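Local coordinates for transposable element Tc3 transposase (Caenorhabditis elegans, PDB 1TC3), which binds the terminal nucleotides of the Tc3 inverted repeats and makes the double-strand breaks that excise the element for insertion elsewhere, this chain being its specific DNA-binding domain, at residues S23-S28 with R33-I38; T9-L14 with R39-D44. All coordinates share one frame; numbering follows the deposited sequence.

Contact 1. Residues S23-S28 with R33-I38; sequences SLHEMS and RSRHCI. With nucleotides of chain A; nucleotides of chain B.
R35 and H25 meet face on: the guanidinium lies flat on the imidazole with planes 7° apart, and R35 CD sits 3.5 Å from the centroid of the H25 ring, a CH-pi contact almost on the ring normal. With CD over the ring, a bend at chi3 (-55°) lays NE and the guanidinium along H25. Both polar ends read the major-groove edges of successive guanines: H25 NE2 donates to N7 of DG7 of chain A at 2.9 Å, R35 NH1 to N7 of DG8 of chain A at 2.8 Å, and R35 NH2 weakly to its O6.

Away from the DNA, buried I38 and M27 pack together, I38 CG2 4.0 Å from M27 SD; S28 OG is a polar neighbour of I38 CD1 at 3.6 Å. The backbones come closest at S28 and R33, where R33 N gives S28 O a weak bond, but the contact loosens as the R33 side chain turns away, its guanidinium going to E10 and the S4 carbonyl.

S34 OG caps helix 35-43 at C37 N and donates to a phosphate of DG10 of chain B. Two short helices joined by a tight turn, helix 35-43 presenting R35 and H36 to bases, form a helix-turn-helix.

Contact 2. Residues T9-L14 with R39-D44; sequences TERAQL and RVYLKD. Unlike the reference sequence in segment 39-44: V40 (reference Glu). With nucleotides of chain A.
Y41 reaches across to R11 and L14, its CG anti to the backbone N (chi1 166°), a torsion that carries the ring from helix 39-43 to the surface of helix 9-14. The axes of the short segments 9-14 and 39-43 approach to 11.0 Å and cross at -69°, and side chains, chiefly Y41, fill the distance. R11 CG stands over one face of the ring, 4.1 Å from the Y41 centroid and displaced toward the rim, in a CH-pi contact. The guanidinium of R11 takes no part in it: the chain bends at chi3 (-80°), and its plane stands steeply to the ring.

L14 supplies a second apolar approach, with CD1 at 3.5 Å from Y41 CD2, coming at the ring obliquely. L42 CD2 lies against the L14 backbone, 3.5 Å from L14 O, and 4.1 Å from L14 CB.

On helix 39-43, R39 serves the DNA. Its NE and NH2 both donate to OP2 of DG8 of chain A, each at 3.1 Å, while the methyl C7 of DT9 of chain A lies over the guanidinium face.

Aliphatic and aromatic contact therefore joins the helices here, while the polar ends of R11 and Y41 bond to L6 and D15, outside the two segments.

In the fold
The two contacts have their centres 9 Å apart and share helix 35-43: its N-terminal part packs on helix 24-31 in contact 1, its C-terminal part on helix 8-19 in contact 2. Both segments of contact 1 fall between those of contact 2 in the sequence. They also touch directly. R33 NE forms a 3.0 Å salt bridge with E10 OE2, I38 CG2 packs 3.7 Å from L14 CD2, and M27 SD lies 3.7 Å from L42 CD1. One small three-helix domain results, in which the DNA-reading helix packs against both others while R35 and H36 near its start meet bases and R39 meets a phosphate and a thymine methyl.

Contact 1. Residues S23-S28 with R33-I38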
loop_
_atom_site.group_PDB
_atom_site.type_symbol
_atom_site.label_atom_id
_atom_site.label_comp_id
_atom_site.label_asym_id
_atom_site.label_seq_id
_atom_site.Cartn_x
_atom_site.Cartn_y
_atom_site.Cartn_z
ATOM N N SER C 23 9.685 5.965 -1.885
ATOM C CA SER C 23 9.244 6.624 -0.697
ATOM C C SER C 23 7.757 6.530 -0.584
ATOM O O SER C 23 7.064 6.485 -1.601
ATOM C CB SER C 23 9.632 8.085 -0.696
ATOM O OG SER C 23 8.694 8.804 -1.461
ATOM N N LEU C 24 7.331 6.542 0.682
ATOM C CA LEU C 24 5.942 6.501 1.011
ATOM C C LEU C 24 5.200 7.496 0.160
ATOM O O LEU C 24 4.222 7.199 -0.554
ATOM C CB LEU C 24 5.685 6.878 2.468
ATOM C CG LEU C 24 4.723 5.937 3.178
ATOM C CD1 LEU C 24 5.363 4.569 3.120
ATOM C CD2 LEU C 24 4.562 6.316 4.649
ATOM N N HIS C 25 5.694 8.706 0.243
ATOM C CA HIS C 25 5.042 9.767 -0.460
ATOM C C HIS C 25 4.979 9.527 -1.946
ATOM O O HIS C 25 4.007 9.847 -2.580
ATOM C CB HIS C 25 5.760 11.090 -0.175
ATOM C CG HIS C 25 5.339 11.852 1.014
ATOM N ND1 HIS C 25 4.386 12.881 0.929
ATOM C CD2 HIS C 25 5.776 11.778 2.289
ATOM C CE1 HIS C 25 4.252 13.424 2.149
ATOM N NE2 HIS C 25 5.092 12.781 2.989
ATOM N N GLU C 26 6.030 9.018 -2.543
ATOM C CA GLU C 26 5.949 8.845 -3.973
ATOM C C GLU C 26 4.946 7.753 -4.321
ATOM O O GLU C 26 4.146 7.814 -5.272
ATOM C CB GLU C 26 7.317 8.617 -4.615
ATOM C CG GLU C 26 7.263 8.700 -6.156
ATOM C CD GLU C 26 8.633 8.593 -6.768
ATOM O OE1 GLU C 26 9.491 7.972 -5.998
ATOM O OE2 GLU C 26 8.919 9.053 -7.865
ATOM N N MET C 27 4.968 6.737 -3.480
ATOM C CA MET C 27 4.077 5.604 -3.594
ATOM C C MET C 27 2.634 6.110 -3.640
ATOM O O MET C 27 1.845 5.797 -4.514
ATOM C CB MET C 27 4.324 4.745 -2.344
ATOM C CG MET C 27 5.254 3.589 -2.628
ATOM S SD MET C 27 5.538 2.536 -1.188
ATOM C CE MET C 27 6.591 1.332 -2.045
ATOM N N SER C 28 2.256 6.951 -2.704
ATOM C CA SER C 28 0.902 7.439 -2.765
ATOM C C SER C 28 0.645 8.112 -4.049
ATOM O O SER C 28 -0.368 7.929 -4.670
ATOM C CB SER C 28 0.596 8.498 -1.721
ATOM O OG SER C 28 0.861 7.941 -0.453
ATOM N N ARG C 33 -3.197 6.598 -3.496
ATOM C CA ARG C 33 -3.687 6.087 -2.244
ATOM C C ARG C 33 -3.018 6.816 -1.094
ATOM O O ARG C 33 -1.888 7.235 -1.195
ATOM C CB ARG C 33 -3.371 4.607 -2.118
ATOM C CG ARG C 33 -4.319 3.717 -2.900
ATOM C CD ARG C 33 -5.791 4.030 -2.691
ATOM N NE ARG C 33 -6.618 3.030 -3.353
ATOM C CZ ARG C 33 -7.648 2.389 -2.808
ATOM N NH1 ARG C 33 -8.056 2.614 -1.562
ATOM N NH2 ARG C 33 -8.297 1.480 -3.535
ATOM N N SER C 34 -3.719 6.953 0.008
ATOM C CA SER C 34 -3.215 7.594 1.198
ATOM C C SER C 34 -1.970 6.861 1.704
ATOM O O SER C 34 -1.767 5.664 1.477
ATOM C CB SER C 34 -4.303 7.546 2.271
ATOM O OG SER C 34 -4.369 6.250 2.854
ATOM N N ARG C 35 -1.129 7.615 2.402
ATOM C CA ARG C 35 0.104 7.105 2.944
ATOM C C ARG C 35 -0.238 6.096 4.004
ATOM O O ARG C 35 0.424 5.059 4.126
ATOM C CB ARG C 35 0.940 8.268 3.499
ATOM C CG ARG C 35 1.835 8.991 2.478
ATOM C CD ARG C 35 2.723 10.089 3.057
ATOM N NE ARG C 35 1.989 11.103 3.810
ATOM C CZ ARG C 35 2.244 11.371 5.077
ATOM N NH1 ARG C 35 3.229 10.731 5.727
ATOM N NH2 ARG C 35 1.517 12.302 5.703
ATOM N N HIS C 36 -1.319 6.459 4.716
ATOM C CA HIS C 36 -1.886 5.686 5.790
ATOM C C HIS C 36 -2.118 4.254 5.367
ATOM O O HIS C 36 -1.600 3.322 5.974
ATOM C CB HIS C 36 -3.191 6.302 6.331
ATOM C CG HIS C 36 -3.610 5.746 7.662
ATOM N ND1 HIS C 36 -4.740 6.214 8.310
ATOM C CD2 HIS C 36 -3.043 4.772 8.433
ATOM C CE1 HIS C 36 -4.800 5.547 9.469
ATOM N NE2 HIS C 36 -3.796 4.681 9.577
ATOM N N CYS C 37 -2.903 4.021 4.331
ATOM C CA CYS C 37 -3.063 2.625 4.037
ATOM C C CYS C 37 -1.750 2.013 3.667
ATOM O O CYS C 37 -1.305 1.003 4.235
ATOM C CB CYS C 37 -4.157 2.270 3.032
ATOM S SG CYS C 37 -4.154 3.456 1.711
ATOM N N ILE C 38 -1.117 2.664 2.711
ATOM C CA ILE C 38 0.169 2.185 2.251
ATOM C C ILE C 38 1.080 1.776 3.394
ATOM O O ILE C 38 1.661 0.688 3.411
ATOM C CB ILE C 38 0.816 3.227 1.386
ATOM C CG1 ILE C 38 -0.175 3.673 0.331
ATOM C CG2 ILE C 38 2.008 2.613 0.707
ATOM C CD1 ILE C 38 0.525 4.346 -0.821
ATOM P P DG A 7 8.806 9.185 3.049
ATOM O OP1 DG A 7 9.284 7.787 3.124
ATOM O OP2 DG A 7 7.627 9.680 2.321
ATOM O "O5'" DG A 7 8.552 9.554 4.554
ATOM C "C5'" DG A 7 9.514 9.005 5.396
ATOM C "C4'" DG A 7 9.491 9.744 6.705
ATOM O "O4'" DG A 7 9.503 11.178 6.506
ATOM C "C3'" DG A 7 8.177 9.611 7.403
ATOM O "O3'" DG A 7 8.075 8.314 7.916
ATOM C "C2'" DG A 7 8.343 10.661 8.505
ATOM C "C1'" DG A 7 8.858 11.779 7.626
ATOM N N9 DG A 7 7.720 12.443 7.092
ATOM C C8 DG A 7 7.246 12.336 5.821
ATOM N N7 DG A 7 6.166 13.049 5.640
ATOM C C5 DG A 7 5.905 13.620 6.888
ATOM C C6 DG A 7 4.847 14.449 7.326
ATOM O O6 DG A 7 3.883 14.918 6.698
ATOM N N1 DG A 7 4.984 14.783 8.641
ATOM C C2 DG A 7 5.973 14.359 9.473
ATOM N N2 DG A 7 5.894 14.825 10.727
ATOM N N3 DG A 7 6.963 13.564 9.100
ATOM C C4 DG A 7 6.831 13.207 7.805
ATOM P P DG B 10 -7.751 5.812 0.641
ATOM O OP1 DG B 10 -8.175 6.239 -0.711
ATOM O OP2 DG B 10 -6.333 5.536 0.930
ATOM O "O5'" DG B 10 -8.415 6.813 1.713
ATOM C "C5'" DG B 10 -9.533 7.599 1.410
ATOM C "C4'" DG B 10 -9.634 8.811 2.336
ATOM O "O4'" DG B 10 -9.334 8.446 3.697
ATOM C "C3'" DG B 10 -8.669 9.953 2.010
ATOM O "O3'" DG B 10 -9.375 11.078 1.532
ATOM C "C2'" DG B 10 -7.910 10.260 3.313
ATOM C "C1'" DG B 10 -8.731 9.548 4.375
ATOM N N9 DG B 10 -7.984 8.933 5.466
ATOM C C8 DG B 10 -7.066 7.907 5.420
ATOM N N7 DG B 10 -6.709 7.456 6.599
ATOM C C5 DG B 10 -7.556 8.141 7.458
ATOM C C6 DG B 10 -7.618 8.060 8.837
ATOM O O6 DG B 10 -6.961 7.310 9.550
ATOM N N1 DG B 10 -8.575 8.917 9.363
ATOM C C2 DG B 10 -9.348 9.773 8.611
ATOM N N2 DG B 10 -10.194 10.522 9.316
ATOM N N3 DG B 10 -9.306 9.861 7.282
ATOM C C4 DG B 10 -8.365 9.032 6.783
ATOM P P DG A 8 6.664 7.631 8.213
ATOM O OP1 DG A 8 6.922 6.188 8.286
ATOM O OP2 DG A 8 5.630 8.190 7.307
ATOM O "O5'" DG A 8 6.431 8.105 9.690
ATOM C "C5'" DG A 8 5.344 8.792 10.081
ATOM C "C4'" DG A 8 5.654 9.373 11.441
ATOM O "O4'" DG A 8 5.928 10.757 11.319
ATOM C "C3'" DG A 8 4.529 9.283 12.452
ATOM O "O3'" DG A 8 5.042 8.660 13.548
ATOM C "C2'" DG A 8 4.072 10.708 12.741
ATOM C "C1'" DG A 8 4.727 11.440 11.595
ATOM N N9 DG A 8 3.958 11.584 10.361
ATOM C C8 DG A 8 4.051 11.253 9.031
ATOM N N7 DG A 8 3.113 11.771 8.282
ATOM C C5 DG A 8 2.396 12.582 9.143
ATOM C C6 DG A 8 1.302 13.444 8.896
ATOM O O6 DG A 8 0.683 13.621 7.844
ATOM N N1 DG A 8 0.925 14.130 10.025
ATOM C C2 DG A 8 1.495 13.950 11.229
ATOM N N2 DG A 8 0.933 14.640 12.192
ATOM N N3 DG A 8 2.497 13.127 11.502
ATOM C C4 DG A 8 2.927 12.511 10.412
#

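Contact 2. Residues T9-L14 with R39-D44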
loop_
_atom_site.group_PDB
_atom_site.type_symbol
_atom_site.label_atom_id
_atom_site.label_comp_id
_atom_site.label_asym_id
_atom_site.label_seq_id
_atom_site.Cartn_x
_atom_site.Cartn_y
_atom_site.Cartn_z
ATOM N N THR C 9 -3.911 -5.806 -7.135
ATOM C CA THR C 9 -2.960 -5.102 -7.997
ATOM C C THR C 9 -2.190 -3.987 -7.238
ATOM O O THR C 9 -0.954 -3.882 -7.272
ATOM C CB THR C 9 -3.650 -4.440 -9.197
ATOM O OG1 THR C 9 -4.746 -3.641 -8.768
ATOM C CG2 THR C 9 -4.052 -5.513 -10.184
ATOM N N GLU C 10 -2.961 -3.115 -6.589
ATOM C CA GLU C 10 -2.423 -2.040 -5.813
ATOM C C GLU C 10 -1.461 -2.678 -4.830
ATOM O O GLU C 10 -0.273 -2.394 -4.758
ATOM C CB GLU C 10 -3.550 -1.300 -5.052
ATOM C CG GLU C 10 -4.473 -0.486 -5.984
ATOM C CD GLU C 10 -5.597 0.219 -5.252
ATOM O OE1 GLU C 10 -5.903 -0.371 -4.127
ATOM O OE2 GLU C 10 -6.172 1.213 -5.659
ATOM N N ARG C 11 -1.939 -3.613 -4.069
ATOM C CA ARG C 11 -0.968 -4.164 -3.174
ATOM C C ARG C 11 0.208 -4.788 -3.872
ATOM O O ARG C 11 1.256 -4.970 -3.291
ATOM C CB ARG C 11 -1.531 -5.124 -2.144
ATOM C CG ARG C 11 -2.697 -4.570 -1.337
ATOM C CD ARG C 11 -3.419 -5.664 -0.543
ATOM N NE ARG C 11 -4.358 -6.441 -1.363
ATOM C CZ ARG C 11 -4.165 -7.719 -1.670
ATOM N NH1 ARG C 11 -3.094 -8.379 -1.216
ATOM N NH2 ARG C 11 -5.070 -8.352 -2.433
ATOM N N ALA C 12 0.022 -5.138 -5.107
ATOM C CA ALA C 12 1.091 -5.785 -5.855
ATOM C C ALA C 12 2.125 -4.754 -6.270
ATOM O O ALA C 12 3.317 -4.998 -6.307
ATOM C CB ALA C 12 0.514 -6.461 -7.097
ATOM N N GLN C 13 1.633 -3.585 -6.608
ATOM C CA GLN C 13 2.503 -2.521 -6.962
ATOM C C GLN C 13 3.328 -2.167 -5.715
ATOM O O GLN C 13 4.567 -2.165 -5.658
ATOM C CB GLN C 13 1.594 -1.388 -7.413
ATOM C CG GLN C 13 0.936 -1.759 -8.739
ATOM C CD GLN C 13 0.039 -0.655 -9.217
ATOM O OE1 GLN C 13 -0.579 0.040 -8.404
ATOM N NE2 GLN C 13 -0.071 -0.519 -10.543
ATOM N N LEU C 14 2.610 -1.895 -4.666
ATOM C CA LEU C 14 3.228 -1.585 -3.426
ATOM C C LEU C 14 4.314 -2.555 -3.086
ATOM O O LEU C 14 5.272 -2.212 -2.426
ATOM C CB LEU C 14 2.204 -1.746 -2.303
ATOM C CG LEU C 14 1.136 -0.687 -2.361
ATOM C CD1 LEU C 14 0.334 -0.782 -1.087
ATOM C CD2 LEU C 14 1.786 0.692 -2.427
ATOM N N ARG C 39 1.191 2.662 4.371
ATOM C CA ARG C 39 2.047 2.394 5.513
ATOM C C ARG C 39 1.679 1.088 6.179
ATOM O O ARG C 39 2.390 0.077 6.064
ATOM C CB ARG C 39 2.014 3.530 6.497
ATOM C CG ARG C 39 3.316 3.725 7.253
ATOM C CD ARG C 39 3.183 4.797 8.328
ATOM N NE ARG C 39 3.319 6.177 7.843
ATOM C CZ ARG C 39 2.315 6.949 7.488
ATOM N NH1 ARG C 39 1.069 6.485 7.516
ATOM N NH2 ARG C 39 2.544 8.168 7.051
ATOM N N VAL C 40 0.526 1.133 6.846
ATOM C CA VAL C 40 -0.017 0.000 7.562
ATOM C C VAL C 40 0.192 -1.320 6.836
ATOM O O VAL C 40 0.716 -2.264 7.409
ATOM C CB VAL C 40 -1.493 0.197 7.891
ATOM C CG1 VAL C 40 -1.925 -0.807 8.941
ATOM C CG2 VAL C 40 -1.770 1.587 8.430
ATOM N N TYR C 41 -0.203 -1.367 5.571
ATOM C CA TYR C 41 -0.063 -2.556 4.756
ATOM C C TYR C 41 1.362 -3.052 4.625
ATOM O O TYR C 41 1.615 -4.237 4.754
ATOM C CB TYR C 41 -0.578 -2.325 3.333
ATOM C CG TYR C 41 -0.142 -3.433 2.384
ATOM C CD1 TYR C 41 -0.675 -4.711 2.505
ATOM C CD2 TYR C 41 0.817 -3.219 1.393
ATOM C CE1 TYR C 41 -0.316 -5.739 1.637
ATOM C CE2 TYR C 41 1.214 -4.237 0.525
ATOM C CZ TYR C 41 0.637 -5.499 0.653
ATOM O OH TYR C 41 1.003 -6.486 -0.197
ATOM N N LEU C 42 2.289 -2.156 4.313
ATOM C CA LEU C 42 3.653 -2.583 4.137
ATOM C C LEU C 42 4.265 -3.021 5.454
ATOM O O LEU C 42 5.243 -3.775 5.505
ATOM C CB LEU C 42 4.554 -1.539 3.422
ATOM C CG LEU C 42 4.091 -1.189 2.000
ATOM C CD1 LEU C 42 4.750 0.107 1.554
ATOM C CD2 LEU C 42 4.567 -2.255 1.036
ATOM N N LYS C 43 3.694 -2.531 6.539
ATOM C CA LYS C 43 4.278 -2.881 7.812
ATOM C C LYS C 43 4.075 -4.361 8.082
ATOM O O LYS C 43 4.816 -5.011 8.823
ATOM C CB LYS C 43 3.811 -1.934 8.908
ATOM C CG LYS C 43 3.640 -2.586 10.284
ATOM C CD LYS C 43 2.495 -2.011 11.136
ATOM C CE LYS C 43 2.312 -2.664 12.516
ATOM N NZ LYS C 43 3.256 -2.183 13.545
ATOM N N ASP C 44 3.043 -4.871 7.415
ATOM C CA ASP C 44 2.621 -6.254 7.475
ATOM C C ASP C 44 1.550 -6.514 6.454
ATOM O O ASP C 44 0.367 -6.362 6.729
ATOM C CB ASP C 44 2.107 -6.671 8.850
ATOM C CG ASP C 44 2.163 -8.165 8.941
ATOM O OD1 ASP C 44 2.769 -8.862 8.119
ATOM O OD2 ASP C 44 1.477 -8.620 9.953
ATOM P P DG A 8 6.664 7.631 8.213
ATOM O OP1 DG A 8 6.922 6.188 8.286
ATOM O OP2 DG A 8 5.630 8.190 7.307
ATOM O "O5'" DG A 8 6.431 8.105 9.690
ATOM C "C5'" DG A 8 5.344 8.792 10.081
ATOM C "C4'" DG A 8 5.654 9.373 11.441
ATOM O "O4'" DG A 8 5.928 10.757 11.319
ATOM C "C3'" DG A 8 4.529 9.283 12.452
ATOM O "O3'" DG A 8 5.042 8.660 13.548
ATOM C "C2'" DG A 8 4.072 10.708 12.741
ATOM C "C1'" DG A 8 4.727 11.440 11.595
ATOM N N9 DG A 8 3.958 11.584 10.361
ATOM C C8 DG A 8 4.051 11.253 9.031
ATOM N N7 DG A 8 3.113 11.771 8.282
ATOM C C5 DG A 8 2.396 12.582 9.143
ATOM C C6 DG A 8 1.302 13.444 8.896
ATOM O O6 DG A 8 0.683 13.621 7.844
ATOM N N1 DG A 8 0.925 14.130 10.025
ATOM C C2 DG A 8 1.495 13.950 11.229
ATOM N N2 DG A 8 0.933 14.640 12.192
ATOM N N3 DG A 8 2.497 13.127 11.502
ATOM C C4 DG A 8 2.927 12.511 10.412
ATOM P P DT A 9 3.960 7.783 14.291
ATOM O OP1 DT A 9 4.655 6.814 15.199
ATOM O OP2 DT A 9 3.029 7.270 13.252
ATOM O "O5'" DT A 9 3.363 9.047 15.089
ATOM C "C5'" DT A 9 2.358 9.039 16.043
ATOM C "C4'" DT A 9 1.500 10.272 15.878
ATOM O "O4'" DT A 9 1.407 10.636 14.508
ATOM C "C3'" DT A 9 0.088 9.972 16.308
ATOM O "O3'" DT A 9 -0.027 10.522 17.583
ATOM C "C2'" DT A 9 -0.831 10.645 15.297
ATOM C "C1'" DT A 9 0.121 11.139 14.238
ATOM N N1 DT A 9 -0.175 10.885 12.788
ATOM C C2 DT A 9 -1.031 11.629 12.028
ATOM O O2 DT A 9 -1.772 12.451 12.514
ATOM N N3 DT A 9 -1.017 11.397 10.678
ATOM C C4 DT A 9 -0.250 10.486 10.022
ATOM O O4 DT A 9 -0.433 10.382 8.814
ATOM C C5 DT A 9 0.653 9.708 10.878
ATOM C C7 DT A 9 1.547 8.633 10.336
ATOM C C6 DT A 9 0.662 9.972 12.194
#